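Local coordinates for protein PfhB2 (PDB 6U8T) that probably acts as a YopT-like cysteine protease of the papain-like peptidase clan, forming part of a large Pasteurella multocida toxin, at residues Ser133-Thr136 with Lys137-Asp141; Asn100-Glu104 with Gln105-Pro109; Gly21-Tyr24 with Lys25-Lys29. The protein carries 1 engineered substitution. All blocks are in the same frame, centred on the assembly; numbering follows the deposited sequence.

How the contacts relate
All three contacts are local, made by neighbouring turns of helix or by a helix end, and each also touches the second subunit. Contact 1 spans successive turns of the short helix 133-140, contact 2 is the end of helix 91-104 and the loop that leads to strand 111-114, and contact 3 lies near the start of the long helix 20-51. Contact 1 has four buried residues of eight touching, contacts 2 and 3 two each. Contacts 1 and 2 have centres about 23 Å apart, whereas contact 3 lies across the chain's centre from both. Their chemistry differs: aliphatic branches in contact 1, carbonyl capping and an indole-amide stack in contact 2, a salt bridge beside apolar contacts in contact 3.

Contact 1: residues Ser133-Thr136 with Lys137-Asp141; sequences SALT and KAILD
Leu-135 and Ile-139 meet one helical turn apart, and Ile-139 can be followed outward atom by atom. Its CB points back toward the preceding turn and rests on two carbonyls, those of Thr-136 and Leu-135. The next atom, CG1, comes closer to the second of these, with Ile-139 CG1 3.3 Å from Leu-135 O. At the tip, Ile-139 CD1 lies 3.7 Å from Leu-135 O, then reaches Leu-135 CG and Leu-135 CD1, both at 3.9 Å. Two torsions set this path: chi1 of -67° puts CG1 beside the backbone N, and chi2 of 167° extends CD1 back along the helix. The two side chains meet at a slant.

A second pair, the Thr-136 methyl and Leu-140, lies side by side, pointing the same way. Here Thr-136 CG2 makes a methyl contact with Leu-140 CD1 at 4.1 Å, while the hydroxyl OG1 is turned to the backbone and hydrogen-bonds Ile-132 O. The main chain supplies the i to i+4 ladder beneath both pairs, for instance Ile-139 N to Leu-135 O at 3.0 Å and Leu-140 N to Thr-136 O at 3.1 Å. Asp-141 N still bonds to Lys-137 O, yet Asp-141 is the first residue to leave helical backbone angles.

Around the helix, Leu-135 and Ile-139 both pack on Ile-152, and Leu-135 and Ala-138 reach Val-127 and Val-123. The second subunit adds Phe-214 against Leu-135, Val-216 against Ala-138 and Val-172 against Leu-140, so helix 133-140 packs on strands 117-127 and 147-155 and also touches the second subunit.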
ATOM      1  N   SER C 133      -1.856 -12.930  15.074  1.00 30.75           N
ATOM      2  CA  SER C 133      -1.811 -13.439  16.457  1.00 30.45           C
ATOM      3  C   SER C 133      -0.873 -12.551  17.287  1.00 28.35           C
ATOM      4  O   SER C 133      -1.259 -12.216  18.417  1.00 31.85           O
ATOM      5  CB  SER C 133      -1.462 -14.905  16.479  1.00 33.36           C
ATOM      6  OG  SER C 133      -0.062 -15.079  16.418  1.00 38.00           O
ATOM      7  N   ALA C 134       0.305 -12.185  16.791  1.00 25.71           N
ATOM      8  CA  ALA C 134       1.251 -11.342  17.571  1.00 24.79           C
ATOM      9  C   ALA C 134       0.652  -9.940  17.776  1.00 23.83           C
ATOM     10  O   ALA C 134       0.825  -9.389  18.876  1.00 25.41           O
ATOM     11  CB  ALA C 134       2.601 -11.279  16.907  1.00 24.35           C
ATOM     12  N   LEU C 135      -0.024  -9.376  16.774  1.00 22.23           N
ATOM     13  CA  LEU C 135      -0.690  -8.046  16.871  1.00 20.96           C
ATOM     14  C   LEU C 135      -1.766  -8.097  17.955  1.00 20.97           C
ATOM     15  O   LEU C 135      -1.808  -7.178  18.790  1.00 20.15           O
ATOM     16  CB  LEU C 135      -1.338  -7.679  15.538  1.00 20.28           C
ATOM     17  CG  LEU C 135      -2.263  -6.460  15.555  1.00 19.81           C
ATOM     18  CD1 LEU C 135      -1.494  -5.198  15.918  1.00 19.44           C
ATOM     19  CD2 LEU C 135      -2.967  -6.287  14.220  1.00 19.53           C
ATOM     20  N   THR C 136      -2.610  -9.133  17.921  1.00 22.28           N
ATOM     21  CA  THR C 136      -3.745  -9.345  18.854  1.00 22.87           C
ATOM     22  C   THR C 136      -3.229  -9.418  20.298  1.00 23.73           C
ATOM     23  O   THR C 136      -3.866  -8.786  21.181  1.00 21.97           O
ATOM     24  CB  THR C 136      -4.556 -10.570  18.456  1.00 23.71           C
ATOM     25  OG1 THR C 136      -5.040 -10.339  17.131  1.00 24.73           O
ATOM     26  CG2 THR C 136      -5.722 -10.796  19.394  1.00 25.93           C
ATOM     27  N   LYS C 137      -2.133 -10.140  20.539  1.00 25.75           N
ATOM     28  CA  LYS C 137      -1.500 -10.264  21.882  1.00 30.21           C
ATOM     29  C   LYS C 137      -0.988  -8.882  22.328  1.00 28.77           C
ATOM     30  O   LYS C 137      -1.194  -8.521  23.482  1.00 28.49           O
ATOM     31  CB  LYS C 137      -0.369 -11.303  21.841  1.00 36.37           C
ATOM     32  CG  LYS C 137      -0.105 -12.144  23.081  1.00 48.94           C
ATOM     33  CD  LYS C 137       1.260 -11.876  23.753  1.00 60.22           C
ATOM     34  CE  LYS C 137       2.105 -13.120  23.968  1.00 67.02           C
ATOM     35  NZ  LYS C 137       3.552 -12.820  23.828  1.00 73.35           N
ATOM     36  N   ALA C 138      -0.337  -8.125  21.447  1.00 26.24           N
ATOM     37  CA  ALA C 138       0.212  -6.786  21.774  1.00 25.80           C
ATOM     38  C   ALA C 138      -0.930  -5.824  22.165  1.00 22.89           C
ATOM     39  O   ALA C 138      -0.732  -5.005  23.074  1.00 21.63           O
ATOM     40  CB  ALA C 138       1.020  -6.246  20.609  1.00 26.62           C
ATOM     41  N   ILE C 139      -2.075  -5.912  21.485  1.00 20.99           N
ATOM     42  CA  ILE C 139      -3.277  -5.070  21.780  1.00 20.80           C
ATOM     43  C   ILE C 139      -3.820  -5.447  23.176  1.00 20.88           C
ATOM     44  O   ILE C 139      -4.061  -4.533  23.972  1.00 19.91           O
ATOM     45  CB  ILE C 139      -4.351  -5.218  20.676  1.00 20.11           C
ATOM     46  CG1 ILE C 139      -3.853  -4.625  19.357  1.00 19.32           C
ATOM     47  CG2 ILE C 139      -5.689  -4.624  21.129  1.00 19.56           C
ATOM     48  CD1 ILE C 139      -4.695  -4.986  18.170  1.00 20.08           C
ATOM     49  N   LEU C 140      -3.956  -6.738  23.468  1.00 21.98           N
ATOM     50  CA  LEU C 140      -4.628  -7.238  24.707  1.00 23.52           C
ATOM     51  C   LEU C 140      -3.697  -7.172  25.916  1.00 26.13           C
ATOM     52  O   LEU C 140      -4.228  -7.080  27.013  1.00 28.80           O
ATOM     53  CB  LEU C 140      -5.146  -8.662  24.475  1.00 23.10           C
ATOM     54  CG  LEU C 140      -6.345  -8.746  23.524  1.00 22.60           C
ATOM     55  CD1 LEU C 140      -6.762 -10.197  23.336  1.00 23.37           C
ATOM     56  CD2 LEU C 140      -7.496  -7.858  23.995  1.00 21.34           C
ATOM     57  N   ASP C 141      -2.378  -7.245  25.741  1.00 28.97           N
ATOM     58  CA  ASP C 141      -1.390  -7.264  26.857  1.00 31.59           C
ATOM     59  C   ASP C 141      -1.489  -5.943  27.616  1.00 30.63           C
ATOM     60  O   ASP C 141      -1.463  -4.889  26.985  1.00 32.78           O
ATOM     61  CB  ASP C 141       0.047  -7.460  26.366  1.00 34.86           C
ATOM     62  CG  ASP C 141       1.076  -7.707  27.474  1.00 39.31           C
ATOM     63  OD1 ASP C 141       0.727  -7.928  28.662  1.00 44.60           O
ATOM     64  OD2 ASP C 141       2.250  -7.802  27.126  1.00 45.25           O
TER

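Contact 2: residues Asn100-Glu104 with Gln105-Pro109; sequences NWLQE and QGVVP
Gln-105 folds back over the indole of Trp-101. Its CG stands above one face of the six-membered ring, 3.5 Å from the centroid and only 4° off the ring normal, a CH-pi contact. Beyond CG the amide continues across the ring, with the amide and indole planes 16° apart, and brings Gln-105 NE2 over the same indole, 3.5 Å from Trp-101 CE2. The bend at chi2 lays the amide over the ring and lets NE2 make a weak hydrogen bond to Trp-101 O.

Next come the carbonyls of the last turn. Val-107 N donates to Leu-102 O at 2.9 Å and Gly-106 N to Gln-103 O at 2.8 Å, while Gly-106 takes a positive phi; together these define a Schellman motif. The Gly-106 N-H reaches its acceptor from above the carbonyl plane, 62° out of it. Along the apolar side of the motif, Leu-102 CD2 meets Val-107 CG2 at 4.0 Å. Gln-103 CA makes a C-H...O contact with Val-107 O at 3.4 Å, and a water donates to both Gln-103 O and Val-107 O. The extended Gln-103 side chain crosses Pro-109 nearly at a right angle, placing Gln-103 NE2 3.6 Å from Pro-109 CG.

Further out, Ala-43 and Ala-47 of helix 20-51 support Trp-101, whose ring also meets that of His-44. Tyr-219 of the second subunit packs on Leu-102, Val-107 and Pro-109, and Val-108 makes backbone hydrogen bonds to that subunit.

Chemically, Trp-101 O, Leu-102 O and Gln-103 O all find donors here, the first through weak bonds only; they draw on backbone N-H groups, a side-chain amide and a water, while the indole face receives a flat, partly polar lid.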
ATOM      1  N   ASN C 100       4.410  13.758  22.007  1.00 25.18           N
ATOM      2  CA  ASN C 100       4.526  15.034  22.761  1.00 26.56           C
ATOM      3  C   ASN C 100       3.120  15.600  23.007  1.00 23.62           C
ATOM      4  O   ASN C 100       2.840  16.054  24.143  1.00 23.22           O
ATOM      5  CB  ASN C 100       5.384  16.078  22.053  1.00 30.91           C
ATOM      6  CG  ASN C 100       6.856  15.731  22.043  1.00 35.36           C
ATOM      7  OD1 ASN C 100       7.504  15.930  21.026  1.00 51.06           O
ATOM      8  ND2 ASN C 100       7.409  15.234  23.137  1.00 35.01           N
ATOM      9  N   TRP C 101       2.268  15.568  21.990  1.00 21.22           N
ATOM     10  CA  TRP C 101       0.859  16.037  22.087  1.00 20.62           C
ATOM     11  C   TRP C 101       0.123  15.231  23.164  1.00 19.84           C
ATOM     12  O   TRP C 101      -0.553  15.849  24.010  1.00 20.75           O
ATOM     13  CB  TRP C 101       0.144  15.949  20.734  1.00 19.57           C
ATOM     14  CG  TRP C 101      -1.225  16.544  20.752  1.00 19.22           C
ATOM     15  CD1 TRP C 101      -1.538  17.855  20.531  1.00 19.96           C
ATOM     16  CD2 TRP C 101      -2.461  15.874  21.060  1.00 18.23           C
ATOM     17  NE1 TRP C 101      -2.884  18.051  20.684  1.00 20.01           N
ATOM     18  CE2 TRP C 101      -3.480  16.848  20.992  1.00 18.88           C
ATOM     19  CE3 TRP C 101      -2.806  14.565  21.389  1.00 17.68           C
ATOM     20  CZ2 TRP C 101      -4.823  16.542  21.173  1.00 18.41           C
ATOM     21  CZ3 TRP C 101      -4.133  14.263  21.602  1.00 18.26           C
ATOM     22  CH2 TRP C 101      -5.128  15.248  21.509  1.00 18.62           C
ATOM     23  N   LEU C 102       0.281  13.912  23.159  1.00 18.89           N
ATOM     24  CA  LEU C 102      -0.406  13.005  24.114  1.00 19.06           C
ATOM     25  C   LEU C 102       0.033  13.335  25.543  1.00 21.30           C
ATOM     26  O   LEU C 102      -0.837  13.379  26.426  1.00 22.30           O
ATOM     27  CB  LEU C 102      -0.146  11.552  23.737  1.00 17.84           C
ATOM     28  CG  LEU C 102      -1.007  11.038  22.580  1.00 16.68           C
ATOM     29  CD1 LEU C 102      -0.479   9.715  22.062  1.00 16.59           C
ATOM     30  CD2 LEU C 102      -2.468  10.904  22.989  1.00 16.45           C
ATOM     31  N   GLN C 103       1.311  13.649  25.764  1.00 23.81           N
ATOM     32  CA  GLN C 103       1.827  13.967  27.121  1.00 25.21           C
ATOM     33  C   GLN C 103       1.320  15.340  27.552  1.00 25.86           C
ATOM     34  O   GLN C 103       0.861  15.460  28.708  1.00 26.66           O
ATOM     35  CB  GLN C 103       3.342  13.802  27.157  1.00 27.77           C
ATOM     36  CG  GLN C 103       3.751  12.330  27.184  1.00 28.21           C
ATOM     37  CD  GLN C 103       5.246  12.124  27.213  1.00 30.40           C
ATOM     38  OE1 GLN C 103       5.920  12.416  28.198  1.00 38.51           O
ATOM     39  NE2 GLN C 103       5.793  11.607  26.132  1.00 28.49           N
ATOM     40  N   GLU C 104       1.304  16.309  26.633  1.00 26.97           N
ATOM     41  CA  GLU C 104       0.662  17.637  26.832  1.00 28.55           C
ATOM     42  C   GLU C 104      -0.796  17.490  27.296  1.00 27.27           C
ATOM     43  O   GLU C 104      -1.244  18.311  28.064  1.00 29.21           O
ATOM     44  CB  GLU C 104       0.787  18.454  25.558  1.00 30.90           C
ATOM     45  CG  GLU C 104       2.150  19.065  25.423  1.00 34.98           C
ATOM     46  CD  GLU C 104       2.350  19.952  24.217  1.00 37.83           C
ATOM     47  OE1 GLU C 104       1.520  19.874  23.283  1.00 40.60           O
ATOM     48  OE2 GLU C 104       3.344  20.712  24.235  1.00 44.98           O
ATOM     49  N   GLN C 105      -1.518  16.475  26.852  1.00 27.17           N
ATOM     50  CA  GLN C 105      -2.944  16.274  27.225  1.00 27.35           C
ATOM     51  C   GLN C 105      -3.044  15.427  28.492  1.00 28.19           C
ATOM     52  O   GLN C 105      -4.168  15.121  28.874  1.00 28.54           O
ATOM     53  CB  GLN C 105      -3.737  15.541  26.145  1.00 27.82           C
ATOM     54  CG  GLN C 105      -3.590  16.120  24.746  1.00 28.31           C
ATOM     55  CD  GLN C 105      -3.923  17.585  24.665  1.00 30.39           C
ATOM     56  OE1 GLN C 105      -5.010  18.005  25.032  1.00 29.98           O
ATOM     57  NE2 GLN C 105      -2.991  18.358  24.129  1.00 33.49           N
ATOM     58  N   GLY C 106      -1.918  15.035  29.091  1.00 27.80           N
ATOM     59  CA  GLY C 106      -1.932  14.323  30.376  1.00 26.82           C
ATOM     60  C   GLY C 106      -1.924  12.816  30.202  1.00 26.82           C
ATOM     61  O   GLY C 106      -2.039  12.139  31.229  1.00 29.06           O
ATOM     62  N   VAL C 107      -1.732  12.301  28.985  1.00 24.39           N
ATOM     63  CA  VAL C 107      -1.613  10.838  28.711  1.00 23.16           C
ATOM     64  C   VAL C 107      -0.182  10.406  29.037  1.00 23.00           C
ATOM     65  O   VAL C 107       0.764  11.097  28.608  1.00 25.17           O
ATOM     66  CB  VAL C 107      -1.954  10.492  27.247  1.00 21.82           C
ATOM     67  CG1 VAL C 107      -1.837   9.002  27.006  1.00 20.39           C
ATOM     68  CG2 VAL C 107      -3.340  10.988  26.860  1.00 20.95           C
ATOM     69  N   VAL C 108      -0.022   9.307  29.765  1.00 22.10           N
ATOM     70  CA  VAL C 108       1.307   8.853  30.303  1.00 22.16           C
ATOM     71  C   VAL C 108       1.726   7.590  29.560  1.00 20.65           C
ATOM     72  O   VAL C 108       1.121   6.542  29.727  1.00 19.63           O
ATOM     73  CB  VAL C 108       1.284   8.623  31.840  1.00 22.57           C
ATOM     74  CG1 VAL C 108       2.641   8.144  32.321  1.00 23.18           C
ATOM     75  CG2 VAL C 108       0.856   9.867  32.596  1.00 22.48           C
ATOM     76  N   PRO C 109       2.775   7.655  28.727  1.00 20.97           N
ATOM     77  CA  PRO C 109       3.303   6.475  28.059  1.00 21.35           C
ATOM     78  C   PRO C 109       3.793   5.442  29.089  1.00 22.22           C
ATOM     79  O   PRO C 109       4.423   5.830  30.047  1.00 23.34           O
ATOM     80  CB  PRO C 109       4.509   7.006  27.221  1.00 21.60           C
ATOM     81  CG  PRO C 109       4.446   8.497  27.264  1.00 21.72           C
ATOM     82  CD  PRO C 109       3.565   8.860  28.431  1.00 21.70           C
TER
HETATM   83  O   HOH W   1       1.610  13.371  30.250  1.00 26.78           O

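Contact 3: residues Gly21-Tyr24 with Lys25-Lys29; sequences GEVY and KEIVK
An i to i+3 salt bridge and two i to i+4 apolar pairs mark this early part of the long helix 20-51. Glu-22 and Lys-25 lie alongside each other, pointing the same way, and Lys-25 NZ donates to Glu-22 OE2 at 2.8 Å. The ammonium meets the syn side of the carboxylate, 23° out of its plane. Both chains are bent to bring the charges together, Glu-22 at chi2 and Lys-25 at chi3. Lys-25 NZ has a second acceptor in Lys-201 O, so the ammonium joins this turn to the end of helix 187-201.

On another side of the helix, Tyr-24 slants across Val-28. Its CG is anti to the backbone N, chi1 -178°, which carries the ring forward along the helix to the valine; Tyr-24 CE2 then lies 3.4 Å from Val-28 CG2. The same Val-28 methyl, CG2, is also 3.4 Å from Tyr-24 O. The other apolar pair is looser, with Val-23 CG1 4.1 Å from Ile-27 CD1.

Regular main-chain bonds run underneath, among them Val-28 N to Tyr-24 O and Ile-27 N to Val-23 O, each 3.0 Å.

The second subunit contributes Leu-156 against Tyr-24, His-30 against Val-23 and its own Ile-27 against Ile-27, so Val-23, Tyr-24 and Ile-27 also reach the second subunit, while Val-28 touches Lys-207 of its own chain. The contact thus combines an i to i+3 Glu-Lys salt bridge with i to i+4 apolar contacts, both common along an alpha-helix.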
ATOM      1  N   GLY C  21      -1.862   6.849 -14.222  1.00 37.79           N
ATOM      2  CA  GLY C  21      -0.775   7.295 -13.332  1.00 35.56           C
ATOM      3  C   GLY C  21      -1.151   8.536 -12.534  1.00 33.43           C
ATOM      4  O   GLY C  21      -0.809   8.590 -11.351  1.00 32.06           O
ATOM      5  N   GLU C  22      -1.811   9.521 -13.145  1.00 34.93           N
ATOM      6  CA  GLU C  22      -2.235  10.769 -12.432  1.00 34.32           C
ATOM      7  C   GLU C  22      -3.287  10.431 -11.380  1.00 30.46           C
ATOM      8  O   GLU C  22      -3.186  10.944 -10.254  1.00 30.80           O
ATOM      9  CB  GLU C  22      -2.741  11.840 -13.414  1.00 37.71           C
ATOM     10  CG  GLU C  22      -1.624  12.485 -14.214  1.00 41.92           C
ATOM     11  CD  GLU C  22      -0.426  12.964 -13.403  1.00 45.36           C
ATOM     12  OE1 GLU C  22      -0.637  13.641 -12.374  1.00 57.92           O
ATOM     13  OE2 GLU C  22       0.733  12.662 -13.799  1.00 54.00           O
ATOM     14  N   VAL C  23      -4.236   9.574 -11.722  1.00 28.98           N
ATOM     15  CA  VAL C  23      -5.220   9.019 -10.753  1.00 28.67           C
ATOM     16  C   VAL C  23      -4.450   8.326  -9.608  1.00 27.69           C
ATOM     17  O   VAL C  23      -4.801   8.564  -8.436  1.00 26.58           O
ATOM     18  CB  VAL C  23      -6.209   8.065 -11.451  1.00 30.01           C
ATOM     19  CG1 VAL C  23      -7.050   7.266 -10.439  1.00 28.85           C
ATOM     20  CG2 VAL C  23      -7.076   8.834 -12.466  1.00 30.23           C
ATOM     21  N   TYR C  24      -3.428   7.516  -9.909  1.00 26.61           N
ATOM     22  CA  TYR C  24      -2.665   6.799  -8.860  1.00 26.54           C
ATOM     23  C   TYR C  24      -1.975   7.809  -7.917  1.00 26.49           C
ATOM     24  O   TYR C  24      -1.944   7.580  -6.701  1.00 24.39           O
ATOM     25  CB  TYR C  24      -1.701   5.748  -9.446  1.00 26.67           C
ATOM     26  CG  TYR C  24      -0.987   5.011  -8.351  1.00 25.96           C
ATOM     27  CD1 TYR C  24      -1.679   4.120  -7.561  1.00 26.51           C
ATOM     28  CD2 TYR C  24       0.310   5.314  -7.991  1.00 26.56           C
ATOM     29  CE1 TYR C  24      -1.058   3.431  -6.531  1.00 26.77           C
ATOM     30  CE2 TYR C  24       0.919   4.710  -6.907  1.00 27.18           C
ATOM     31  CZ  TYR C  24       0.239   3.759  -6.178  1.00 27.52           C
ATOM     32  OH  TYR C  24       0.872   3.148  -5.123  1.00 31.64           O
ATOM     33  N   LYS C  25      -1.442   8.907  -8.449  1.00 29.10           N
ATOM     34  CA  LYS C  25      -0.768   9.935  -7.606  1.00 30.80           C
ATOM     35  C   LYS C  25      -1.780  10.629  -6.668  1.00 28.36           C
ATOM     36  O   LYS C  25      -1.413  10.933  -5.528  1.00 25.25           O
ATOM     37  CB  LYS C  25      -0.006  10.894  -8.504  1.00 35.37           C
ATOM     38  CG  LYS C  25       1.229  10.270  -9.159  1.00 41.48           C
ATOM     39  CD  LYS C  25       2.155  11.289  -9.761  1.00 46.04           C
ATOM     40  CE  LYS C  25       1.630  11.927 -11.021  1.00 53.34           C
ATOM     41  NZ  LYS C  25       2.733  12.553 -11.807  1.00 58.51           N
ATOM     42  N   GLU C  26      -3.016  10.832  -7.117  1.00 28.27           N
ATOM     43  CA  GLU C  26      -4.114  11.389  -6.276  1.00 30.09           C
ATOM     44  C   GLU C  26      -4.445  10.383  -5.153  1.00 28.01           C
ATOM     45  O   GLU C  26      -4.606  10.810  -4.001  1.00 26.08           O
ATOM     46  CB  GLU C  26      -5.360  11.699  -7.118  1.00 33.52           C
ATOM     47  CG  GLU C  26      -5.236  12.946  -7.980  1.00 37.76           C
ATOM     48  CD  GLU C  26      -4.875  14.192  -7.191  1.00 42.14           C
ATOM     49  OE1 GLU C  26      -5.528  14.472  -6.119  1.00 42.37           O
ATOM     50  OE2 GLU C  26      -3.946  14.902  -7.642  1.00 53.19           O
ATOM     51  N   ILE C  27      -4.466   9.086  -5.470  1.00 28.05           N
ATOM     52  CA  ILE C  27      -4.721   8.002  -4.475  1.00 27.00           C
ATOM     53  C   ILE C  27      -3.617   8.031  -3.412  1.00 26.26           C
ATOM     54  O   ILE C  27      -3.921   8.000  -2.197  1.00 26.44           O
ATOM     55  CB  ILE C  27      -4.839   6.648  -5.180  1.00 27.41           C
ATOM     56  CG1 ILE C  27      -6.108   6.555  -6.030  1.00 29.50           C
ATOM     57  CG2 ILE C  27      -4.775   5.531  -4.166  1.00 27.94           C
ATOM     58  CD1 ILE C  27      -6.190   5.311  -6.927  1.00 28.84           C
ATOM     59  N   VAL C  28      -2.361   8.116  -3.830  1.00 28.49           N
ATOM     60  CA  VAL C  28      -1.199   8.166  -2.894  1.00 27.44           C
ATOM     61  C   VAL C  28      -1.362   9.377  -1.965  1.00 26.56           C
ATOM     62  O   VAL C  28      -1.193   9.216  -0.747  1.00 24.75           O
ATOM     63  CB  VAL C  28       0.140   8.186  -3.657  1.00 31.04           C
ATOM     64  CG1 VAL C  28       1.300   8.598  -2.766  1.00 29.72           C
ATOM     65  CG2 VAL C  28       0.425   6.837  -4.319  1.00 32.00           C
ATOM     66  N   LYS C  29      -1.714  10.536  -2.505  1.00 26.90           N
ATOM     67  CA  LYS C  29      -1.916  11.781  -1.713  1.00 28.10           C
ATOM     68  C   LYS C  29      -3.025  11.540  -0.678  1.00 25.19           C
ATOM     69  O   LYS C  29      -2.838  11.920   0.509  1.00 24.33           O
ATOM     70  CB  LYS C  29      -2.266  12.949  -2.643  1.00 35.84           C
ATOM     71  CG  LYS C  29      -2.291  14.323  -1.987  1.00 43.66           C
ATOM     72  CD  LYS C  29      -2.979  15.405  -2.819  1.00 54.67           C
ATOM     73  CE  LYS C  29      -2.258  15.780  -4.100  1.00 66.14           C
ATOM     74  NZ  LYS C  29      -1.151  16.735  -3.842  1.00 77.04           N
TER